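Local coordinates for putative uncharacterized protein PH1404 (Pyrococcus horikoshii, PDB 3AF6) that probably terminates transcription as a zinc-dependent nuclease that cuts single-stranded RNA emerging from RNA polymerase, at residues T145-S150 and I468-P473; Q151-I156 and T284-V289; R385-V390 and R610-I615; L389-T394 and R598-Y603; S522-G527 and S549-G554. All blocks are in the same frame, centred on the assembly; numbering follows the deposited sequence.

How the contacts relate
Contacts 1 and 2 form one cluster where the N-terminal KH region meets the catalytic part. Contact 1 sets a partly buried loop against a beta-CASP helix, contact 2 is a buried helix-helix packing, and they are joined by the bond between Tyr472 OH and Asp286 OD1. Contacts 3 and 4 share strand 388-392 and are both buried: in 3 it pairs with strand 613-617 through backbone bonds, and in 4 it is covered by helix 597-606 through apolar side chains. Contact 5, partly buried between two beta-CASP loops with a weak bond to sulphur, touches contact 4 through Thr394 and Tyr550, while contacts 3 and 1 lie about 37 Å apart, centre to centre.

Contact 1. Residues T145-S150 and I468-P473; sequences TPPLQS and IHTAYP
Ser150 OG, which rests 3.7 Å from Ile468 CG1, is gripped by two hydrogen bonds: one with the backbone N of Ile153, which makes Ser150 the N-cap of helix 151-161, and one with Glu464 OE2. Its hydroxyl stands anti to the backbone N (chi1 160°), and this turns it toward the helix that carries Ile468 and Glu464. The rest of the contact gathers round Thr470. Pro147 and Thr470 pass each other head to tail, with the proline CG against Thr470 CB at 3.4 Å. Leu148 crosses the threonine at about a right angle, placing its CD1 3.6 Å from Thr470 CG2. On the backbone side, Pro146 CB lies 3.8 Å from Thr470 O and 4.2 Å from Ala471 CA. With chi1 at 72°, Thr470 OG1 sits between its own N and carbonyl carbon and bonds to Ala467 O, so its polar end is satisfied within its own helix and the methyl is left to meet Leu148. The loop from strand 140-144 of the KH region to helix 151-161 thus runs along beta-CASP helix 462-471, where Leu148 also packs on Trp463, with Leu493 of a nearby loop beside it, and Ile468 reaches on to helix 282-301.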
# COMPACT_ATOMS: atom_id res chain seq x y z
N THR A 145 19.87 -8.60 4.80
CA THR A 145 20.25 -7.45 3.98
C THR A 145 19.65 -7.59 2.58
O THR A 145 20.14 -8.37 1.76
CB THR A 145 21.78 -7.36 3.85
OG1 THR A 145 22.37 -7.30 5.16
CG2 THR A 145 22.18 -6.12 3.06
N PRO A 146 18.58 -6.84 2.29
CA PRO A 146 17.94 -6.91 0.98
C PRO A 146 18.88 -6.56 -0.17
O PRO A 146 19.81 -5.77 -0.01
CB PRO A 146 16.77 -5.93 1.11
CG PRO A 146 17.29 -4.92 2.08
CD PRO A 146 17.96 -5.79 3.12
N PRO A 147 18.65 -7.15 -1.35
CA PRO A 147 19.47 -6.92 -2.54
C PRO A 147 19.54 -5.46 -2.97
O PRO A 147 20.54 -5.02 -3.53
CB PRO A 147 18.79 -7.80 -3.60
CG PRO A 147 17.37 -7.85 -3.14
CD PRO A 147 17.52 -8.04 -1.66
N LEU A 148 18.48 -4.72 -2.70
CA LEU A 148 18.42 -3.31 -3.07
C LEU A 148 18.25 -2.46 -1.83
O LEU A 148 17.60 -2.87 -0.87
CB LEU A 148 17.24 -3.07 -4.01
CG LEU A 148 17.25 -3.90 -5.29
CD1 LEU A 148 15.91 -3.79 -6.00
CD2 LEU A 148 18.38 -3.41 -6.18
N GLN A 149 18.86 -1.28 -1.85
CA GLN A 149 18.76 -0.36 -0.73
C GLN A 149 17.72 0.69 -1.10
O GLN A 149 17.67 1.14 -2.25
CB GLN A 149 20.12 0.28 -0.46
CG GLN A 149 20.76 0.92 -1.68
CD GLN A 149 22.20 1.33 -1.44
OE1 GLN A 149 23.09 0.48 -1.33
NE2 GLN A 149 22.45 2.63 -1.34
N SER A 150 16.88 1.05 -0.13
CA SER A 150 15.81 2.02 -0.34
C SER A 150 15.93 3.29 0.48
O SER A 150 15.92 3.25 1.71
CB SER A 150 14.45 1.36 -0.03
OG SER A 150 13.45 2.33 0.24
N ILE A 468 11.85 -1.45 -2.71
CA ILE A 468 10.92 -1.75 -1.64
C ILE A 468 10.34 -3.16 -1.79
O ILE A 468 10.12 -3.85 -0.79
CB ILE A 468 9.81 -0.67 -1.61
CG1 ILE A 468 10.49 0.68 -1.32
CG2 ILE A 468 8.76 -1.01 -0.58
CD1 ILE A 468 9.57 1.90 -1.27
N HIS A 469 10.11 -3.58 -3.02
CA HIS A 469 9.59 -4.92 -3.26
C HIS A 469 10.53 -5.96 -2.65
O HIS A 469 10.11 -6.83 -1.88
CB HIS A 469 9.44 -5.18 -4.76
CG HIS A 469 8.21 -4.58 -5.37
ND1 HIS A 469 8.00 -3.22 -5.43
CD2 HIS A 469 7.11 -5.16 -5.91
CE1 HIS A 469 6.82 -2.99 -5.99
NE2 HIS A 469 6.26 -4.15 -6.28
N THR A 470 11.82 -5.85 -2.98
CA THR A 470 12.82 -6.79 -2.49
C THR A 470 13.03 -6.76 -0.99
O THR A 470 13.70 -7.64 -0.45
CB THR A 470 14.18 -6.57 -3.18
OG1 THR A 470 14.77 -5.35 -2.70
CG2 THR A 470 14.00 -6.49 -4.69
N ALA A 471 12.45 -5.78 -0.30
CA ALA A 471 12.57 -5.69 1.15
C ALA A 471 11.40 -6.41 1.80
O ALA A 471 11.39 -6.64 3.02
CB ALA A 471 12.58 -4.23 1.59
N TYR A 472 10.41 -6.78 0.99
CA TYR A 472 9.22 -7.47 1.49
C TYR A 472 8.88 -8.77 0.75
O TYR A 472 7.79 -8.90 0.18
CB TYR A 472 8.03 -6.53 1.43
CG TYR A 472 8.08 -5.43 2.45
CD1 TYR A 472 7.79 -5.68 3.79
CD2 TYR A 472 8.39 -4.12 2.06
CE1 TYR A 472 7.81 -4.66 4.72
CE2 TYR A 472 8.41 -3.09 2.99
CZ TYR A 472 8.11 -3.36 4.32
OH TYR A 472 8.13 -2.34 5.22
N PRO A 473 9.79 -9.75 0.77
CA PRO A 473 9.52 -11.02 0.08
C PRO A 473 8.24 -11.70 0.53
O PRO A 473 7.52 -12.26 -0.29
CB PRO A 473 10.76 -11.86 0.40
CG PRO A 473 11.20 -11.31 1.75
CD PRO A 473 11.04 -9.82 1.54

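Contact 2. Residues Q151-I156 and T284-V289; sequences QTIYSI and TRDLMV
Ile156, Ile153 and Thr152 bring the nonpolar contacts from helix 151-156. Ile156 is the main one: its CG2 lies over one face of the Arg285 guanidinium, 3.5 Å from NH2, and its CD1 comes within 3.7 Å of the same nitrogen while also meeting the OD2 side of the Asp286 carboxylate. Ile153 brings CG1 to the OD1 side, 3.4 Å from Asp286 OD1. Thr152 turns its methyl to the partner helix, with CG2 anti to the backbone N and 4.1 Å from Val289 CG1; the same methyl sits 3.6 Å from the backbone O of Asp286. Within helix 284-289, Arg285 NH2 and Asp286 OD2 form a salt bridge of 2.7 Å. It pairs the two charges, which probably makes it easier for the isoleucines to pack on them. Asp286 OD1 is also hydrogen-bonded to Tyr472 OH, and Thr152 OG1 to Glu464 OE2, both from the beta-CASP region. The two segment axes approach to 9.7 Å at 109°, setting the KH-region helix steeply across metallo-beta-lactamase helix 282-301, while helix 462-471 packs against both and helix 310-319 touches Ile156 and Val289.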
# COMPACT_ATOMS: atom_id res chain seq x y z
N GLN A 151 16.04 4.42 -0.21
CA GLN A 151 16.13 5.71 0.48
C GLN A 151 14.90 5.82 1.36
O GLN A 151 14.98 6.24 2.52
CB GLN A 151 16.13 6.86 -0.54
CG GLN A 151 17.50 7.19 -1.15
CD GLN A 151 17.48 7.22 -2.69
OE1 GLN A 151 17.66 6.19 -3.35
NE2 GLN A 151 17.26 8.41 -3.26
N THR A 152 13.76 5.43 0.79
CA THR A 152 12.48 5.49 1.47
C THR A 152 12.44 4.74 2.79
O THR A 152 12.05 5.31 3.81
CB THR A 152 11.36 4.93 0.59
OG1 THR A 152 11.52 5.43 -0.74
CG2 THR A 152 10.01 5.36 1.12
N ILE A 153 12.84 3.47 2.78
CA ILE A 153 12.82 2.68 4.01
C ILE A 153 13.79 3.25 5.04
O ILE A 153 13.49 3.28 6.24
CB ILE A 153 13.20 1.21 3.71
CG1 ILE A 153 12.04 0.54 2.94
CG2 ILE A 153 13.52 0.48 5.00
CD1 ILE A 153 12.39 -0.78 2.32
N TYR A 154 14.94 3.70 4.57
CA TYR A 154 15.95 4.27 5.44
C TYR A 154 15.40 5.55 6.06
O TYR A 154 15.57 5.78 7.26
CB TYR A 154 17.22 4.57 4.63
CG TYR A 154 18.25 5.43 5.33
CD1 TYR A 154 18.25 6.82 5.17
CD2 TYR A 154 19.25 4.86 6.12
CE1 TYR A 154 19.23 7.62 5.78
CE2 TYR A 154 20.23 5.64 6.74
CZ TYR A 154 20.21 7.02 6.56
OH TYR A 154 21.18 7.80 7.16
N SER A 155 14.74 6.36 5.25
CA SER A 155 14.18 7.60 5.74
C SER A 155 13.13 7.36 6.82
O SER A 155 13.15 8.00 7.87
CB SER A 155 13.56 8.40 4.60
OG SER A 155 13.14 9.66 5.07
N ILE A 156 12.20 6.44 6.56
CA ILE A 156 11.17 6.14 7.53
C ILE A 156 11.82 5.70 8.84
O ILE A 156 11.50 6.20 9.92
CB ILE A 156 10.25 5.01 7.01
CG1 ILE A 156 9.50 5.50 5.77
CG2 ILE A 156 9.28 4.58 8.08
CD1 ILE A 156 8.61 4.46 5.13
N THR A 284 2.59 -0.99 2.07
CA THR A 284 1.77 0.13 1.64
C THR A 284 2.25 1.43 2.31
O THR A 284 2.29 2.49 1.68
CB THR A 284 0.27 -0.12 1.95
OG1 THR A 284 -0.20 -1.22 1.14
CG2 THR A 284 -0.57 1.10 1.61
N ARG A 285 2.63 1.35 3.57
CA ARG A 285 3.14 2.53 4.25
C ARG A 285 4.36 3.06 3.48
O ARG A 285 4.44 4.26 3.16
CB ARG A 285 3.53 2.21 5.69
CG ARG A 285 4.82 2.92 6.09
CD ARG A 285 4.74 3.62 7.42
NE ARG A 285 5.20 2.79 8.53
CZ ARG A 285 6.30 2.05 8.51
NH1 ARG A 285 6.63 1.34 9.58
NH2 ARG A 285 7.05 1.99 7.42
N ASP A 286 5.31 2.17 3.19
CA ASP A 286 6.52 2.57 2.48
C ASP A 286 6.22 3.02 1.06
O ASP A 286 6.75 4.02 0.59
CB ASP A 286 7.53 1.41 2.44
CG ASP A 286 8.01 1.00 3.83
OD1 ASP A 286 8.80 0.04 3.92
OD2 ASP A 286 7.60 1.65 4.82
N LEU A 287 5.37 2.28 0.36
CA LEU A 287 5.03 2.63 -1.01
C LEU A 287 4.26 3.94 -1.15
O LEU A 287 4.56 4.74 -2.03
CB LEU A 287 4.25 1.48 -1.65
CG LEU A 287 5.10 0.25 -1.94
CD1 LEU A 287 4.21 -0.96 -2.21
CD2 LEU A 287 6.01 0.54 -3.13
N MET A 288 3.28 4.18 -0.29
CA MET A 288 2.50 5.41 -0.40
C MET A 288 3.37 6.62 -0.11
O MET A 288 3.26 7.65 -0.79
CB MET A 288 1.27 5.37 0.53
CG MET A 288 1.52 5.81 1.96
SD MET A 288 -0.04 5.84 2.84
CE MET A 288 0.46 5.23 4.46
N VAL A 289 4.24 6.50 0.89
CA VAL A 289 5.14 7.58 1.25
C VAL A 289 5.97 7.92 0.03
O VAL A 289 6.26 9.08 -0.23
CB VAL A 289 6.08 7.18 2.41
CG1 VAL A 289 7.29 8.09 2.43
CG2 VAL A 289 5.34 7.29 3.72

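Contact 3. Residues R385-V390 and R610-I615; sequences RLETLV and RPERII
Glu387 O takes two backbone bonds from the other segment, from Glu612 N and from Arg613 N; the second is 3.2 Å long and nearly straight at the hydrogen (162°). The ladder goes on in parallel register with Leu389 N to Arg613 O at 3.1 Å and Ile615 N to Leu389 O at 2.8 Å. CA-H...O contacts lie beside these bonds, among them Val390 CA to Ile615 O at 3.2 Å. These are neighbouring strands of the mixed sheet of the metallo-beta-lactamase fold. The beta-CASP region lies between them in the chain, so the pairing rejoins the N- and C-terminal parts of the metallo-beta-lactamase domain. Strand 613-617 leads directly to the zinc ligand His618. Apolar contacts line the face that carries Leu389 and Ile614, where Leu389 CB meets Ile614 CG1 at 4.1 Å and helix 597-606 lies on top. Pro611 CB extends this patch toward Leu386 CG, 4.2 Å away. On the face of Thr388 and Arg613 the two side chains run together in the same direction, with Thr388 OG1 bonded to His360. Glu387 and Glu612 also run alongside each other, their carboxylate planes 69° apart, and Arg385 NH2 makes a 2.6 Å salt bridge with Glu387 OE1.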
# COMPACT_ATOMS: atom_id res chain seq x y z
N ARG A 385 -16.58 -14.20 8.71
CA ARG A 385 -17.97 -13.76 8.57
C ARG A 385 -18.00 -12.69 7.51
O ARG A 385 -17.01 -12.00 7.30
CB ARG A 385 -18.48 -13.20 9.90
CG ARG A 385 -18.71 -14.27 10.96
CD ARG A 385 -20.07 -14.94 10.79
NE ARG A 385 -21.04 -14.46 11.77
CZ ARG A 385 -21.63 -13.27 11.73
NH1 ARG A 385 -22.49 -12.93 12.67
NH2 ARG A 385 -21.36 -12.42 10.75
N LEU A 386 -19.13 -12.55 6.82
CA LEU A 386 -19.23 -11.55 5.77
C LEU A 386 -20.64 -11.25 5.33
O LEU A 386 -21.17 -11.95 4.47
CB LEU A 386 -18.42 -12.00 4.55
CG LEU A 386 -18.42 -11.06 3.33
CD1 LEU A 386 -17.89 -9.68 3.73
CD2 LEU A 386 -17.56 -11.65 2.23
N GLU A 387 -21.25 -10.22 5.90
CA GLU A 387 -22.61 -9.84 5.51
C GLU A 387 -22.62 -8.87 4.33
O GLU A 387 -23.44 -9.02 3.43
CB GLU A 387 -23.37 -9.21 6.67
CG GLU A 387 -23.88 -10.21 7.68
CD GLU A 387 -22.76 -10.87 8.46
OE1 GLU A 387 -22.83 -12.11 8.63
OE2 GLU A 387 -21.83 -10.16 8.90
N THR A 388 -21.72 -7.89 4.35
CA THR A 388 -21.66 -6.88 3.29
C THR A 388 -20.30 -6.79 2.57
O THR A 388 -19.24 -6.62 3.19
CB THR A 388 -22.00 -5.46 3.84
OG1 THR A 388 -23.28 -5.49 4.48
CG2 THR A 388 -22.04 -4.44 2.70
N LEU A 389 -20.35 -6.85 1.24
CA LEU A 389 -19.15 -6.76 0.43
C LEU A 389 -19.14 -5.53 -0.47
O LEU A 389 -20.03 -5.35 -1.31
CB LEU A 389 -18.99 -8.01 -0.45
CG LEU A 389 -17.74 -7.96 -1.35
CD1 LEU A 389 -16.52 -7.88 -0.45
CD2 LEU A 389 -17.67 -9.19 -2.26
N VAL A 390 -18.14 -4.67 -0.30
CA VAL A 390 -18.01 -3.47 -1.14
C VAL A 390 -16.88 -3.85 -2.08
O VAL A 390 -15.78 -4.10 -1.61
CB VAL A 390 -17.59 -2.22 -0.32
CG1 VAL A 390 -17.55 -1.00 -1.21
CG2 VAL A 390 -18.54 -2.00 0.85
N ARG A 610 -21.09 -16.32 1.66
CA ARG A 610 -21.84 -15.55 0.67
C ARG A 610 -22.48 -14.37 1.39
O ARG A 610 -23.21 -14.55 2.36
CB ARG A 610 -22.89 -16.44 0.02
CG ARG A 610 -23.76 -15.82 -1.05
CD ARG A 610 -24.39 -16.95 -1.86
NE ARG A 610 -25.40 -16.52 -2.82
CZ ARG A 610 -26.57 -15.98 -2.48
NH1 ARG A 610 -26.87 -15.80 -1.20
NH2 ARG A 610 -27.45 -15.64 -3.43
N PRO A 611 -22.21 -13.15 0.93
CA PRO A 611 -22.75 -11.92 1.52
C PRO A 611 -24.25 -11.66 1.31
O PRO A 611 -24.85 -12.13 0.35
CB PRO A 611 -21.88 -10.83 0.89
CG PRO A 611 -21.67 -11.38 -0.50
CD PRO A 611 -21.33 -12.84 -0.22
N GLU A 612 -24.85 -10.90 2.23
CA GLU A 612 -26.27 -10.57 2.13
C GLU A 612 -26.45 -9.50 1.07
O GLU A 612 -27.45 -9.50 0.35
CB GLU A 612 -26.80 -10.02 3.46
CG GLU A 612 -26.83 -11.01 4.59
CD GLU A 612 -27.08 -10.34 5.94
OE1 GLU A 612 -27.24 -11.07 6.94
OE2 GLU A 612 -27.12 -9.08 5.98
N ARG A 613 -25.50 -8.58 0.98
CA ARG A 613 -25.58 -7.53 -0.02
C ARG A 613 -24.20 -7.13 -0.53
O ARG A 613 -23.22 -7.13 0.21
CB ARG A 613 -26.32 -6.30 0.54
CG ARG A 613 -25.62 -5.55 1.66
CD ARG A 613 -26.59 -5.11 2.78
NE ARG A 613 -27.10 -3.74 2.66
CZ ARG A 613 -27.95 -3.31 1.73
NH1 ARG A 613 -28.41 -4.13 0.79
NH2 ARG A 613 -28.35 -2.05 1.73
N ILE A 614 -24.14 -6.81 -1.81
CA ILE A 614 -22.90 -6.39 -2.43
C ILE A 614 -23.07 -4.96 -2.95
O ILE A 614 -24.08 -4.60 -3.53
CB ILE A 614 -22.51 -7.34 -3.58
CG1 ILE A 614 -22.16 -8.72 -2.99
CG2 ILE A 614 -21.34 -6.77 -4.37
CD1 ILE A 614 -21.88 -9.80 -4.05
N ILE A 615 -22.07 -4.13 -2.70
CA ILE A 615 -22.11 -2.74 -3.14
C ILE A 615 -20.94 -2.53 -4.11
O ILE A 615 -19.78 -2.65 -3.73
CB ILE A 615 -21.99 -1.78 -1.93
CG1 ILE A 615 -23.15 -2.03 -0.96
CG2 ILE A 615 -22.01 -0.33 -2.40
CD1 ILE A 615 -23.02 -1.30 0.36

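Contact 4. Residues L389-T394 and R598-Y603; sequences LVMEST and RELMNY
In the metallo-beta-lactamase fold, the sheet that carries strand 389-392 is covered by helix 598-603, and Leu389, Met391 and Glu392 meet Leu600 and Tyr603 where the strand runs down to the zinc site. The two axes are nearly antiparallel, 169° apart and 10.4 Å at their closest. Leu389 CD2 comes to the edge of the Tyr603 ring, in its plane, 3.9 Å from CE2. Met391 reaches farther: CG lies between the backbone N and the carbonyl carbon (chi1 70°) and the chain bends at chi3, which puts its CE 4.1 Å from Leu600 CD2 and 4.5 Å from Tyr603 CD2. The tip of Leu600 then meets the backbone of Glu392, CD2 lying 3.8 Å from Glu392 O. Tyr603 is fixed from outside by the bond of its OH to Asn380 O and by Phe370, whose ring it meets edge-to-face. Beyond the leucine the chemistry turns polar. Glu392 OE1 accepts from Thr394 N at 3.1 Å and also from Thr394 OG1, while OE2 bonds to Phe368 N and His594 ND1. A glutamate so placed is consistent with motif A of beta-CASP nucleases. Across the contact the side chains meet through apolar groups; the bonds from Thr394, Phe368 and His594 probably hold the Glu392 carboxylate close beside that of zinc ligand Asp367.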
# COMPACT_ATOMS: atom_id res chain seq x y z
N LEU A 389 -20.35 -6.85 1.24
CA LEU A 389 -19.15 -6.76 0.43
C LEU A 389 -19.14 -5.53 -0.47
O LEU A 389 -20.03 -5.35 -1.31
CB LEU A 389 -18.99 -8.01 -0.45
CG LEU A 389 -17.74 -7.96 -1.35
CD1 LEU A 389 -16.52 -7.88 -0.45
CD2 LEU A 389 -17.67 -9.19 -2.26
N VAL A 390 -18.14 -4.67 -0.30
CA VAL A 390 -18.01 -3.47 -1.14
C VAL A 390 -16.88 -3.85 -2.08
O VAL A 390 -15.78 -4.10 -1.61
CB VAL A 390 -17.59 -2.22 -0.32
CG1 VAL A 390 -17.55 -1.00 -1.21
CG2 VAL A 390 -18.54 -2.00 0.85
N MET A 391 -17.16 -3.90 -3.38
CA MET A 391 -16.13 -4.30 -4.35
C MET A 391 -15.91 -3.32 -5.49
O MET A 391 -16.81 -2.56 -5.85
CB MET A 391 -16.47 -5.69 -4.92
CG MET A 391 -17.69 -5.72 -5.85
SD MET A 391 -18.19 -7.39 -6.39
CE MET A 391 -16.68 -7.98 -7.15
N GLU A 392 -14.72 -3.34 -6.08
CA GLU A 392 -14.40 -2.45 -7.18
C GLU A 392 -15.09 -2.89 -8.48
O GLU A 392 -15.55 -4.02 -8.59
CB GLU A 392 -12.88 -2.36 -7.37
CG GLU A 392 -12.22 -3.62 -7.87
CD GLU A 392 -11.19 -3.34 -8.96
OE1 GLU A 392 -11.58 -2.85 -10.04
OE2 GLU A 392 -9.98 -3.62 -8.75
N SER A 393 -15.17 -1.99 -9.46
CA SER A 393 -15.82 -2.29 -10.73
C SER A 393 -15.08 -1.73 -11.94
O SER A 393 -15.70 -1.49 -12.98
CB SER A 393 -17.24 -1.72 -10.74
OG SER A 393 -17.86 -1.83 -9.47
N THR A 394 -13.78 -1.50 -11.82
CA THR A 394 -13.02 -0.95 -12.93
C THR A 394 -13.35 -1.63 -14.26
O THR A 394 -13.46 -0.98 -15.29
CB THR A 394 -11.51 -1.07 -12.69
OG1 THR A 394 -11.20 -0.70 -11.35
CG2 THR A 394 -10.76 -0.14 -13.63
N ARG A 598 -15.04 -11.16 -16.01
CA ARG A 598 -15.13 -12.56 -15.62
C ARG A 598 -14.59 -12.79 -14.20
O ARG A 598 -15.20 -13.49 -13.40
CB ARG A 598 -14.37 -13.42 -16.63
CG ARG A 598 -14.45 -14.92 -16.43
CD ARG A 598 -13.55 -15.61 -17.45
NE ARG A 598 -13.60 -17.08 -17.43
CZ ARG A 598 -13.31 -17.84 -16.37
NH1 ARG A 598 -12.94 -17.29 -15.21
NH2 ARG A 598 -13.36 -19.17 -16.48
N GLU A 599 -13.44 -12.20 -13.89
CA GLU A 599 -12.84 -12.36 -12.57
C GLU A 599 -13.71 -11.80 -11.47
O GLU A 599 -13.83 -12.40 -10.40
CB GLU A 599 -11.47 -11.67 -12.49
CG GLU A 599 -10.42 -12.21 -13.41
CD GLU A 599 -9.09 -11.54 -13.19
OE1 GLU A 599 -8.57 -11.60 -12.04
OE2 GLU A 599 -8.56 -10.95 -14.15
N LEU A 600 -14.31 -10.63 -11.72
CA LEU A 600 -15.15 -10.02 -10.71
C LEU A 600 -16.35 -10.91 -10.43
O LEU A 600 -16.66 -11.20 -9.28
CB LEU A 600 -15.61 -8.62 -11.16
CG LEU A 600 -14.55 -7.52 -11.35
CD1 LEU A 600 -15.21 -6.33 -12.03
CD2 LEU A 600 -13.93 -7.09 -10.02
N MET A 601 -17.02 -11.38 -11.48
CA MET A 601 -18.17 -12.24 -11.28
C MET A 601 -17.73 -13.49 -10.54
O MET A 601 -18.38 -13.93 -9.59
CB MET A 601 -18.81 -12.62 -12.62
CG MET A 601 -19.52 -11.47 -13.35
SD MET A 601 -21.01 -10.79 -12.52
CE MET A 601 -22.25 -12.02 -12.94
N ASN A 602 -16.60 -14.05 -10.97
CA ASN A 602 -16.09 -15.26 -10.35
C ASN A 602 -15.72 -15.05 -8.89
O ASN A 602 -15.76 -15.98 -8.09
CB ASN A 602 -14.88 -15.78 -11.13
CG ASN A 602 -14.30 -17.04 -10.52
OD1 ASN A 602 -13.09 -17.14 -10.31
ND2 ASN A 602 -15.15 -18.01 -10.24
N TYR A 603 -15.35 -13.82 -8.52
CA TYR A 603 -15.00 -13.55 -7.13
C TYR A 603 -16.26 -13.63 -6.28
O TYR A 603 -16.21 -14.04 -5.12
CB TYR A 603 -14.38 -12.15 -6.98
CG TYR A 603 -13.92 -11.87 -5.56
CD1 TYR A 603 -12.73 -12.43 -5.07
CD2 TYR A 603 -14.72 -11.15 -4.68
CE1 TYR A 603 -12.36 -12.28 -3.73
CE2 TYR A 603 -14.36 -11.00 -3.34
CZ TYR A 603 -13.18 -11.57 -2.88
OH TYR A 603 -12.83 -11.44 -1.56

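Contact 5. Residues S522-G527 and S549-G554; sequences SGMLVG and SYQAEG
Met524 and Gln551 run antiparallel, each reaching over the other's loop. Met524 sends its chain out with CG anti to the carbonyl carbon (chi1 -54°) and extended as far as the sulphur, which lands beside the backbone of 550-552. There SD receives a weak but straight hydrogen bond from Ala552 N, 3.5 Å long with 167° at the hydrogen, and lies equally close to Tyr550 O. The chain bends only at the sulphur (chi3 -81°), and SD also packs on Ala552 CB at 3.9 Å. Coming the other way, Gln551 bends at chi2 and lays its amide carbon CD 4.1 Å from Met524 CA, and 4.0 Å from Gly523 O. Ser549 OG lies 3.5 Å from Gly523 O, at an angle too poor for a hydrogen bond. Gly523 and Met524 are the middle residues of a type I turn from Ser522 to Leu525, so the corner of the turn faces the 549-552 backbone, Gly523 toward Ser549 and Met524 toward Ala552. Tyr550 takes its ring elsewhere, to a hydrogen bond with Glu620, with a sulfate about 3 Å from its side chain. The two loops leave the C-terminal ends of strands 516-520 and 544-547, which flank strand 425-429 in the parallel beta-CASP sheet, and lead into helices 529-537 and 556-561, close to the zinc ligands Asp260 and His618.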
# COMPACT_ATOMS: atom_id res chain seq x y z
N SER A 522 4.48 8.97 -15.01
CA SER A 522 3.28 8.29 -14.53
C SER A 522 2.69 7.33 -15.55
O SER A 522 2.91 7.46 -16.75
CB SER A 522 2.21 9.32 -14.14
OG SER A 522 2.46 9.83 -12.83
N GLY A 523 1.91 6.38 -15.04
CA GLY A 523 1.29 5.37 -15.87
C GLY A 523 0.24 5.84 -16.85
O GLY A 523 -0.11 5.11 -17.79
N MET A 524 -0.28 7.05 -16.65
CA MET A 524 -1.31 7.58 -17.54
C MET A 524 -0.86 8.87 -18.23
O MET A 524 -1.68 9.65 -18.72
CB MET A 524 -2.60 7.82 -16.76
CG MET A 524 -3.09 6.60 -15.98
SD MET A 524 -4.70 6.86 -15.18
CE MET A 524 -4.21 7.77 -13.69
N LEU A 525 0.45 9.09 -18.29
CA LEU A 525 0.99 10.29 -18.91
C LEU A 525 0.42 11.53 -18.23
O LEU A 525 0.34 12.61 -18.83
CB LEU A 525 0.64 10.34 -20.40
CG LEU A 525 1.30 9.32 -21.33
CD1 LEU A 525 0.79 9.52 -22.75
CD2 LEU A 525 2.81 9.49 -21.27
N VAL A 526 0.02 11.36 -16.96
CA VAL A 526 -0.54 12.45 -16.18
C VAL A 526 0.56 13.33 -15.61
O VAL A 526 0.29 14.40 -15.06
CB VAL A 526 -1.40 11.92 -15.02
CG1 VAL A 526 -2.13 13.07 -14.36
CG2 VAL A 526 -2.38 10.88 -15.53
N GLY A 527 1.80 12.89 -15.73
CA GLY A 527 2.92 13.67 -15.22
C GLY A 527 4.16 12.83 -15.00
O GLY A 527 4.10 11.60 -15.05
N SER A 549 -2.09 -0.21 -18.65
CA SER A 549 -2.89 0.10 -17.48
C SER A 549 -4.11 0.89 -17.88
O SER A 549 -4.17 1.48 -18.97
CB SER A 549 -2.07 0.88 -16.45
OG SER A 549 -1.65 2.12 -16.97
N TYR A 550 -5.10 0.89 -16.99
CA TYR A 550 -6.34 1.61 -17.19
C TYR A 550 -6.03 3.09 -17.35
O TYR A 550 -5.33 3.67 -16.52
CB TYR A 550 -7.24 1.44 -15.97
CG TYR A 550 -8.61 2.07 -16.11
CD1 TYR A 550 -9.53 1.59 -17.04
CD2 TYR A 550 -8.99 3.15 -15.29
CE1 TYR A 550 -10.79 2.15 -17.15
CE2 TYR A 550 -10.26 3.72 -15.41
CZ TYR A 550 -11.16 3.21 -16.34
OH TYR A 550 -12.43 3.74 -16.46
N GLN A 551 -6.52 3.69 -18.43
CA GLN A 551 -6.32 5.11 -18.65
C GLN A 551 -7.62 5.79 -18.21
O GLN A 551 -8.68 5.59 -18.81
CB GLN A 551 -6.04 5.40 -20.13
CG GLN A 551 -4.78 4.73 -20.70
CD GLN A 551 -3.51 5.05 -19.92
OE1 GLN A 551 -3.01 4.21 -19.16
NE2 GLN A 551 -3.01 6.27 -20.08
N ALA A 552 -7.54 6.58 -17.14
CA ALA A 552 -8.72 7.25 -16.61
C ALA A 552 -9.20 8.45 -17.42
O ALA A 552 -8.42 9.13 -18.10
CB ALA A 552 -8.47 7.66 -15.16
N GLU A 553 -10.50 8.71 -17.34
CA GLU A 553 -11.11 9.83 -18.05
C GLU A 553 -10.49 11.14 -17.58
O GLU A 553 -10.46 11.43 -16.39
CB GLU A 553 -12.62 9.85 -17.80
CG GLU A 553 -13.29 8.49 -17.99
CD GLU A 553 -14.82 8.56 -17.94
OE1 GLU A 553 -15.35 9.18 -17.00
OE2 GLU A 553 -15.47 7.98 -18.84
N GLY A 554 -10.00 11.93 -18.53
CA GLY A 554 -9.39 13.20 -18.20
C GLY A 554 -7.87 13.20 -18.24
O GLY A 554 -7.24 14.22 -17.97